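Local atomic coordinates of DUF411 domain-containing protein (Pseudomonas aeruginosa, PDB entry 6WIS), a protein that binds copper through a cysteine-bridged tetranuclear cluster and probably contributes to bacterial copper resistance. Residues I59-V64 / L76-A80; D18-H22 / P95-M99. All coordinates share one frame; numbering follows the deposited sequence.

Contact 1 of 2, residues I59-V64 / L76-A80. With ZN (zinc ion), chain N.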
ATOM      1  N   ILE A  59      -6.220  -3.463   5.806  1.00 28.66           N
ATOM      2  CA  ILE A  59      -6.727  -2.669   6.921  1.00 33.75           C
ATOM      3  C   ILE A  59      -8.239  -2.621   6.789  1.00 34.22           C
ATOM      4  O   ILE A  59      -8.756  -2.235   5.736  1.00 31.23           O
ATOM      5  CB  ILE A  59      -6.129  -1.245   6.988  1.00 30.19           C
ATOM      6  CG1 ILE A  59      -6.774  -0.450   8.141  1.00 34.27           C
ATOM      7  CG2 ILE A  59      -6.267  -0.480   5.641  1.00 24.61           C
ATOM      8  CD1 ILE A  59      -5.879   0.688   8.681  1.00 30.25           C
ATOM      9  N   ASP A  60      -8.938  -3.071   7.832  1.00 38.08           N
ATOM     10  CA  ASP A  60     -10.397  -3.009   7.899  1.00 39.77           C
ATOM     11  C   ASP A  60     -11.026  -3.538   6.614  1.00 44.56           C
ATOM     12  O   ASP A  60     -11.995  -2.983   6.092  1.00 43.53           O
ATOM     13  CB  ASP A  60     -10.862  -1.582   8.218  1.00 42.32           C
ATOM     14  CG  ASP A  60     -10.392  -1.108   9.607  1.00 53.43           C
ATOM     15  OD1 ASP A  60     -10.568  -1.842  10.616  1.00 55.40           O
ATOM     16  OD2 ASP A  60      -9.825   0.001   9.689  1.00 58.14           O
ATOM     17  N   GLY A  61     -10.426  -4.604   6.073  1.00 41.05           N
ATOM     18  CA  GLY A  61     -10.947  -5.286   4.921  1.00 34.75           C
ATOM     19  C   GLY A  61     -10.453  -4.811   3.570  1.00 42.18           C
ATOM     20  O   GLY A  61     -10.707  -5.494   2.570  1.00 42.37           O
ATOM     21  N   LYS A  62      -9.759  -3.676   3.491  1.00 37.55           N
ATOM     22  CA  LYS A  62      -9.329  -3.118   2.213  1.00 31.95           C
ATOM     23  C   LYS A  62      -7.828  -3.328   2.031  1.00 32.62           C
ATOM     24  O   LYS A  62      -7.073  -3.352   3.012  1.00 29.04           O
ATOM     25  CB  LYS A  62      -9.663  -1.631   2.146  1.00 32.22           C
ATOM     26  CG  LYS A  62     -11.112  -1.319   2.553  1.00 32.83           C
ATOM     27  CD  LYS A  62     -11.440   0.146   2.322  1.00 33.09           C
ATOM     28  CE  LYS A  62     -12.935   0.416   2.600  1.00 27.87           C
ATOM     29  NZ  LYS A  62     -13.227   1.799   2.164  1.00 36.11           N
ATOM     30  N   PHE A  63      -7.393  -3.494   0.780  1.00 29.27           N
ATOM     31  CA  PHE A  63      -5.974  -3.742   0.524  1.00 29.38           C
ATOM     32  C   PHE A  63      -5.217  -2.434   0.293  1.00 27.48           C
ATOM     33  O   PHE A  63      -5.768  -1.443  -0.187  1.00 25.76           O
ATOM     34  CB  PHE A  63      -5.752  -4.702  -0.663  1.00 25.71           C
ATOM     35  CG  PHE A  63      -6.163  -4.160  -2.024  1.00 26.94           C
ATOM     36  CD1 PHE A  63      -5.365  -3.251  -2.707  1.00 24.38           C
ATOM     37  CD2 PHE A  63      -7.311  -4.640  -2.647  1.00 28.41           C
ATOM     38  CE1 PHE A  63      -5.734  -2.787  -3.946  1.00 30.54           C
ATOM     39  CE2 PHE A  63      -7.679  -4.194  -3.892  1.00 29.82           C
ATOM     40  CZ  PHE A  63      -6.897  -3.269  -4.546  1.00 28.64           C
ATOM     41  N   VAL A  64      -3.935  -2.455   0.640  1.00 26.88           N
ATOM     42  CA  VAL A  64      -3.031  -1.311   0.522  1.00 20.73           C
ATOM     43  C   VAL A  64      -1.818  -1.876  -0.201  1.00 24.71           C
ATOM     44  O   VAL A  64      -1.029  -2.610   0.396  1.00 23.69           O
ATOM     45  CB  VAL A  64      -2.637  -0.726   1.886  1.00 23.57           C
ATOM     46  CG1 VAL A  64      -1.626   0.425   1.714  1.00 19.87           C
ATOM     47  CG2 VAL A  64      -3.914  -0.248   2.688  1.00 21.70           C
ATOM     48  N   LEU A  76      -8.464   6.259   2.055  1.00 30.20           N
ATOM     49  CA  LEU A  76      -9.003   4.973   1.633  1.00 33.28           C
ATOM     50  C   LEU A  76     -10.043   4.462   2.621  1.00 31.40           C
ATOM     51  O   LEU A  76     -11.126   4.014   2.221  1.00 33.04           O
ATOM     52  CB  LEU A  76      -7.861   3.961   1.477  1.00 27.76           C
ATOM     53  CG  LEU A  76      -8.247   2.500   1.253  1.00 27.48           C
ATOM     54  CD1 LEU A  76      -9.005   2.353  -0.081  1.00 25.77           C
ATOM     55  CD2 LEU A  76      -6.988   1.598   1.271  1.00 24.95           C
ATOM     56  N   ARG A  77      -9.736   4.547   3.915  1.00 32.12           N
ATOM     57  CA  ARG A  77     -10.622   4.019   4.946  1.00 35.99           C
ATOM     58  C   ARG A  77     -11.985   4.688   4.932  1.00 40.27           C
ATOM     59  O   ARG A  77     -12.990   4.043   5.251  1.00 40.00           O
ATOM     60  CB  ARG A  77      -9.993   4.189   6.324  1.00 34.27           C
ATOM     61  CG  ARG A  77      -8.824   3.283   6.555  1.00 32.59           C
ATOM     62  CD  ARG A  77      -8.319   3.335   7.983  1.00 35.63           C
ATOM     63  NE  ARG A  77      -9.193   2.643   8.925  1.00 36.75           N
ATOM     64  CZ  ARG A  77      -9.863   3.255   9.899  1.00 42.18           C
ATOM     65  NH1 ARG A  77      -9.769   4.567  10.038  1.00 41.68           N
ATOM     66  NH2 ARG A  77     -10.627   2.561  10.722  1.00 39.44           N
ATOM     67  N   GLU A  78     -12.052   5.964   4.564  1.00 36.75           N
ATOM     68  CA  GLU A  78     -13.312   6.681   4.663  1.00 44.10           C
ATOM     69  C   GLU A  78     -14.088   6.748   3.350  1.00 46.05           C
ATOM     70  O   GLU A  78     -15.139   7.382   3.310  1.00 46.82           O
ATOM     71  CB  GLU A  78     -13.073   8.080   5.226  1.00 41.05           C
ATOM     72  CG  GLU A  78     -12.430   9.083   4.316  1.00 47.65           C
ATOM     73  CD  GLU A  78     -11.825  10.228   5.115  1.00 54.16           C
ATOM     74  OE1 GLU A  78     -11.658  10.056   6.347  1.00 55.55           O
ATOM     75  OE2 GLU A  78     -11.518  11.288   4.524  1.00 61.41           O
ATOM     76  N   ARG A  79     -13.637   6.076   2.295  1.00 38.25           N
ATOM     77  CA  ARG A  79     -14.359   6.064   1.026  1.00 37.60           C
ATOM     78  C   ARG A  79     -15.058   4.711   0.905  1.00 47.54           C
ATOM     79  O   ARG A  79     -14.430   3.694   0.584  1.00 38.34           O
ATOM     80  CB  ARG A  79     -13.419   6.339  -0.146  1.00 40.14           C
ATOM     81  CG  ARG A  79     -12.883   7.769  -0.188  1.00 41.86           C
ATOM     82  CD  ARG A  79     -13.718   8.642  -1.137  1.00 44.61           C
ATOM     83  NE  ARG A  79     -13.977   7.930  -2.380  1.00 37.36           N
ATOM     84  CZ  ARG A  79     -13.266   8.077  -3.497  1.00 48.66           C
ATOM     85  NH1 ARG A  79     -12.256   8.941  -3.543  1.00 40.51           N
ATOM     86  NH2 ARG A  79     -13.572   7.360  -4.574  1.00 43.51           N
ATOM     87  N   ALA A  80     -16.371   4.710   1.173  1.00 47.51           N
ATOM     88  CA  ALA A  80     -17.139   3.468   1.162  1.00 41.97           C
ATOM     89  C   ALA A  80     -17.174   2.813  -0.212  1.00 37.03           C
ATOM     90  O   ALA A  80     -17.421   1.606  -0.303  1.00 42.94           O
ATOM     91  CB  ALA A  80     -18.562   3.727   1.648  1.00 49.71           C
TER
HETATM   92 ZN    ZN N 212     -11.078  12.620   6.205  1.00 84.81          ZN
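Leu76 and Val64 meet on the buried side of this contact, where the end of helix 70-77 lies against strand 62-65. The two side chains meet at a slant, Leu76 CD2 lying 3.9 Å from Val64 CG2. Leu76 CD2 is also 3.6 Å from Phe63 O. It gets there because Leu76 CG stands opposite the backbone N (chi1 171°), which sends the branched end toward the strand. Lys62 runs past this leucine in the opposite direction, its extended chain carrying NZ to the last turn of the helix. There Lys62 NZ donates to Leu76 O at 3.1 Å, and the same ammonium is also hydrogen-bonded to Leu82 O. Leu76 O accepts from Arg79 N as well, and the two donors reach it from opposite faces of the carbonyl plane.

The other side is looser and faces solvent. Asp60, at the tip of the type I' turn from Ile59 to Lys62, receives Arg77 side-on: NE at 2.8 Å and NH2 at 2.9 Å both bind the single oxygen Asp60 OD2. That oxygen lies almost in the guanidinium plane, although the carboxylate is turned 50° from it. Buried Ile59 supports the aliphatic part of Arg77, its CD1 3.7 Å from Arg77 CD. Glu78 turns away from the strand and binds a zinc ion through OE2 at 2.2 Å.

The strand-to-helix half of the beta-alpha-beta unit 62-65, 70-77, 84-86 is thus held by apolar packing inside and by charge outside. The lysine ammonium among carbonyl oxygens probably helps to offset the partial negative charge at the helix C-terminus.

Contact 2 of 2, residues D18-H22 / P95-M99. With ZN (zinc ion), chain J; CU (copper (II) ion), chain F; GOL (glycerol), chain I.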
ATOM      1  N   ASP A  18      11.022  -0.258   5.801  1.00 25.33           N
ATOM      2  CA  ASP A  18      11.057   1.188   6.003  1.00 27.76           C
ATOM      3  C   ASP A  18       9.648   1.775   5.944  1.00 25.62           C
ATOM      4  O   ASP A  18       9.282   2.620   6.769  1.00 24.07           O
ATOM      5  CB  ASP A  18      11.978   1.825   4.936  1.00 28.35           C
ATOM      6  CG  ASP A  18      12.261   3.325   5.179  1.00 34.19           C
ATOM      7  OD1 ASP A  18      12.121   3.827   6.297  1.00 43.17           O
ATOM      8  OD2 ASP A  18      12.656   4.014   4.236  1.00 45.99           O
ATOM      9  N   TRP A  19       8.843   1.336   4.973  1.00 22.14           N
ATOM     10  CA  TRP A  19       7.447   1.780   4.915  1.00 24.46           C
ATOM     11  C   TRP A  19       6.696   1.436   6.206  1.00 23.72           C
ATOM     12  O   TRP A  19       5.942   2.262   6.739  1.00 24.17           O
ATOM     13  CB  TRP A  19       6.777   1.145   3.705  1.00 22.38           C
ATOM     14  CG  TRP A  19       5.365   1.486   3.480  1.00 21.74           C
ATOM     15  CD1 TRP A  19       4.874   2.666   3.001  1.00 22.55           C
ATOM     16  CD2 TRP A  19       4.235   0.621   3.671  1.00 22.94           C
ATOM     17  NE1 TRP A  19       3.490   2.588   2.884  1.00 22.64           N
ATOM     18  CE2 TRP A  19       3.084   1.336   3.271  1.00 23.00           C
ATOM     19  CE3 TRP A  19       4.087  -0.701   4.123  1.00 25.71           C
ATOM     20  CZ2 TRP A  19       1.803   0.772   3.309  1.00 24.54           C
ATOM     21  CZ3 TRP A  19       2.805  -1.264   4.160  1.00 20.83           C
ATOM     22  CH2 TRP A  19       1.682  -0.527   3.769  1.00 22.07           C
ATOM     23  N   ILE A  20       6.909   0.229   6.734  1.00 23.43           N
ATOM     24  CA  ILE A  20       6.299  -0.139   8.009  1.00 26.90           C
ATOM     25  C   ILE A  20       6.720   0.844   9.107  1.00 32.26           C
ATOM     26  O   ILE A  20       5.903   1.245   9.948  1.00 29.55           O
ATOM     27  CB  ILE A  20       6.659  -1.594   8.352  1.00 28.91           C
ATOM     28  CG1 ILE A  20       5.904  -2.541   7.412  1.00 26.18           C
ATOM     29  CG2 ILE A  20       6.406  -1.892   9.826  1.00 29.55           C
ATOM     30  CD1 ILE A  20       6.303  -4.020   7.560  1.00 26.53           C
ATOM     31  N   LYS A  21       7.982   1.289   9.087  1.00 29.02           N
ATOM     32  CA  LYS A  21       8.431   2.205  10.137  1.00 32.23           C
ATOM     33  C   LYS A  21       7.784   3.576   9.998  1.00 28.40           C
ATOM     34  O   LYS A  21       7.451   4.198  11.005  1.00 31.50           O
ATOM     35  CB  LYS A  21       9.965   2.291  10.144  1.00 31.21           C
ATOM     36  CG  LYS A  21      10.605   1.048  10.778  1.00 36.29           C
ATOM     37  CD  LYS A  21      12.133   1.024  10.728  1.00 43.86           C
ATOM     38  CE  LYS A  21      12.732   2.099  11.626  1.00 63.35           C
ATOM     39  NZ  LYS A  21      14.214   1.979  11.804  1.00 66.84           N
ATOM     40  N   HIS A  22       7.538   4.034   8.764  1.00 26.67           N
ATOM     41  CA  HIS A  22       6.798   5.278   8.545  1.00 31.18           C
ATOM     42  C   HIS A  22       5.354   5.173   9.031  1.00 33.07           C
ATOM     43  O   HIS A  22       4.799   6.145   9.569  1.00 31.83           O
ATOM     44  CB  HIS A  22       6.813   5.651   7.052  1.00 30.27           C
ATOM     45  CG  HIS A  22       8.132   6.156   6.557  1.00 32.49           C
ATOM     46  ND1 HIS A  22       8.339   7.471   6.206  1.00 39.05           N
ATOM     47  CD2 HIS A  22       9.308   5.520   6.338  1.00 29.63           C
ATOM     48  CE1 HIS A  22       9.582   7.626   5.791  1.00 37.73           C
ATOM     49  NE2 HIS A  22      10.194   6.460   5.868  1.00 35.72           N
ATOM     50  N   PRO A  95       6.957   6.881   0.314  1.00 28.50           N
ATOM     51  CA  PRO A  95       7.390   6.595   1.697  1.00 25.93           C
ATOM     52  C   PRO A  95       7.941   5.184   1.838  1.00 24.70           C
ATOM     53  O   PRO A  95       7.314   4.204   1.421  1.00 25.37           O
ATOM     54  CB  PRO A  95       6.114   6.782   2.533  1.00 30.03           C
ATOM     55  CG  PRO A  95       5.141   7.511   1.656  1.00 32.61           C
ATOM     56  CD  PRO A  95       5.530   7.267   0.226  1.00 26.60           C
ATOM     57  N   GLY A  96       9.123   5.084   2.444  1.00 27.01           N
ATOM     58  CA  GLY A  96       9.834   3.827   2.517  1.00 23.84           C
ATOM     59  C   GLY A  96      10.714   3.539   1.321  1.00 27.39           C
ATOM     60  O   GLY A  96      11.545   2.631   1.392  1.00 26.13           O
HETATM   61  N   MSE A  97      10.585   4.314   0.251  1.00 27.94           N
HETATM   62  CA  MSE A  97      11.410   4.206  -0.960  1.00 30.62           C
HETATM   63  C   MSE A  97      12.160   5.529  -1.182  1.00 32.49           C
HETATM   64  O   MSE A  97      12.602   5.831  -2.278  1.00 26.31           O
HETATM   65  CB  MSE A  97      10.540   3.882  -2.186  1.00 23.82           C
HETATM   66  CG  MSE A  97      10.285   2.339  -2.485  1.00 27.55           C
HETATM   67 SE   MSE A  97      11.955   1.342  -2.843  0.75 31.32          SE
HETATM   68  CE  MSE A  97      12.437   2.387  -4.450  1.00 27.57           C
ATOM     69  N   GLU A  98      12.296   6.358  -0.154  1.00 26.59           N
ATOM     70  CA  GLU A  98      12.847   7.684  -0.403  1.00 30.33           C
ATOM     71  C   GLU A  98      14.375   7.615  -0.458  1.00 36.16           C
ATOM     72  O   GLU A  98      15.016   6.934   0.355  1.00 32.69           O
ATOM     73  CB  GLU A  98      12.364   8.685   0.649  1.00 31.36           C
ATOM     74  CG  GLU A  98      13.034   8.618   1.971  1.00 34.26           C
ATOM     75  CD  GLU A  98      12.540   7.488   2.854  1.00 43.10           C
ATOM     76  OE1 GLU A  98      11.674   6.659   2.456  1.00 32.85           O
ATOM     77  OE2 GLU A  98      13.059   7.455   3.973  1.00 35.79           O
HETATM   78  N   MSE A  99      14.954   8.277  -1.456  1.00 30.95           N
HETATM   79  CA  MSE A  99      16.404   8.278  -1.638  1.00 34.25           C
HETATM   80  C   MSE A  99      16.897   9.661  -2.086  1.00 38.91           C
HETATM   81  O   MSE A  99      17.312   9.832  -3.240  1.00 43.70           O
HETATM   82  CB  MSE A  99      16.802   7.216  -2.672  1.00 37.46           C
HETATM   83  CG  MSE A  99      16.403   5.803  -2.286  1.00 30.56           C
HETATM   84 SE   MSE A  99      16.878   4.444  -3.545  0.68 36.43          SE
HETATM   85  CE  MSE A  99      15.957   3.014  -2.657  1.00 35.75           C
TER
HETATM   86 ZN    ZN J 208      12.088   5.940   5.386  1.00 31.00          ZN
HETATM   87 CU    CU F 204      11.626  -1.024  -3.125  1.00 31.97          CU
HETATM   88  C1  GOL I 207      15.701   0.819   0.779  1.00 42.99           C
HETATM   89  O1  GOL I 207      15.948  -0.121   1.801  1.00 54.28           O
HETATM   90  C2  GOL I 207      14.730   1.825   1.412  1.00 44.46           C
HETATM   91  O2  GOL I 207      15.009   2.015   2.758  1.00 48.79           O
HETATM   92  C3  GOL I 207      14.907   3.144   0.634  1.00 38.03           C
HETATM   93  O3  GOL I 207      14.303   4.110   1.463  1.00 46.33           O
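The imidazole of His22 has Gly96 N over one face, 3.8 Å above its plane and displaced toward the rim, while Glu98 OE2 and the backbone oxygen of Asp18 lie at its edge. The Glu98 carboxylate is turned 76° from the ring. Trp19 uses an edge too: its CD1 meets Pro95 O at 3.3 Å, near the indole plane. That indole stacks on His55, stands edge-to-face with His67 and donates from NE1 to Val68 O, while Pro95 O is itself hydrogen-bonded to His67 ND1.

A zinc ion sits at the NE2 edge of the imidazole, between it and the carboxylates of Asp18 and Glu98. Asp18 chelates the metal with both carboxylate oxygens, and His22 NE2 lies 2.0 Å from the zinc. Asp18 and His22 stand one turn apart on helix 14-24, the familiar i, i+4 spacing that lets two ligands on one face of a helix share a metal; the third protein ligand comes from the loop between strands 84-86 and 106-111. Glu98 OE2 reaches to 2.3 Å from the zinc because Glu98 CG lies between the backbone N and the carbonyl carbon (chi1 78°) and the chain bends again at chi2. Its other oxygen, OE1, accepts a weak hydrogen bond from Gly96 N. The acidic oxygens Asp18 OD2 and Glu98 OE1 come within 3.3 Å of each other, a closeness that the zinc charge probably makes tolerable.

With no side chain at Gly96, the loop backbone comes close to the helix, Gly96 CA lying 3.6 Å from Trp19 N. The next residue, selenomethionine Met97, points away from the helix and binds a copper ion through SE at 2.4 Å, beside Cys15 and Met90. A glycerol, probably from the crystallisation liquor, lies near Asp18 OD2 and Gly96 O.

Overall arrangement
Contacts 1 and 2 illustrate how a small domain can combine ordinary packing with metal binding. Their centres are 20 Å apart; they flank the middle of the molecule, and the whole of contact 1 falls between residues 22 and 95 of the chain. The two nevertheless touch: Val64 CG1 packs 3.8 Å from Trp19 CZ2, joining the strand of contact 1 to the helix of contact 2. The side chain of Val64 is still about 10 Å from a bound copper, whereas contact 2 supplies Met97 as a copper ligand and holds all three protein ligands of a zinc ion that lies about 11 Å from that copper.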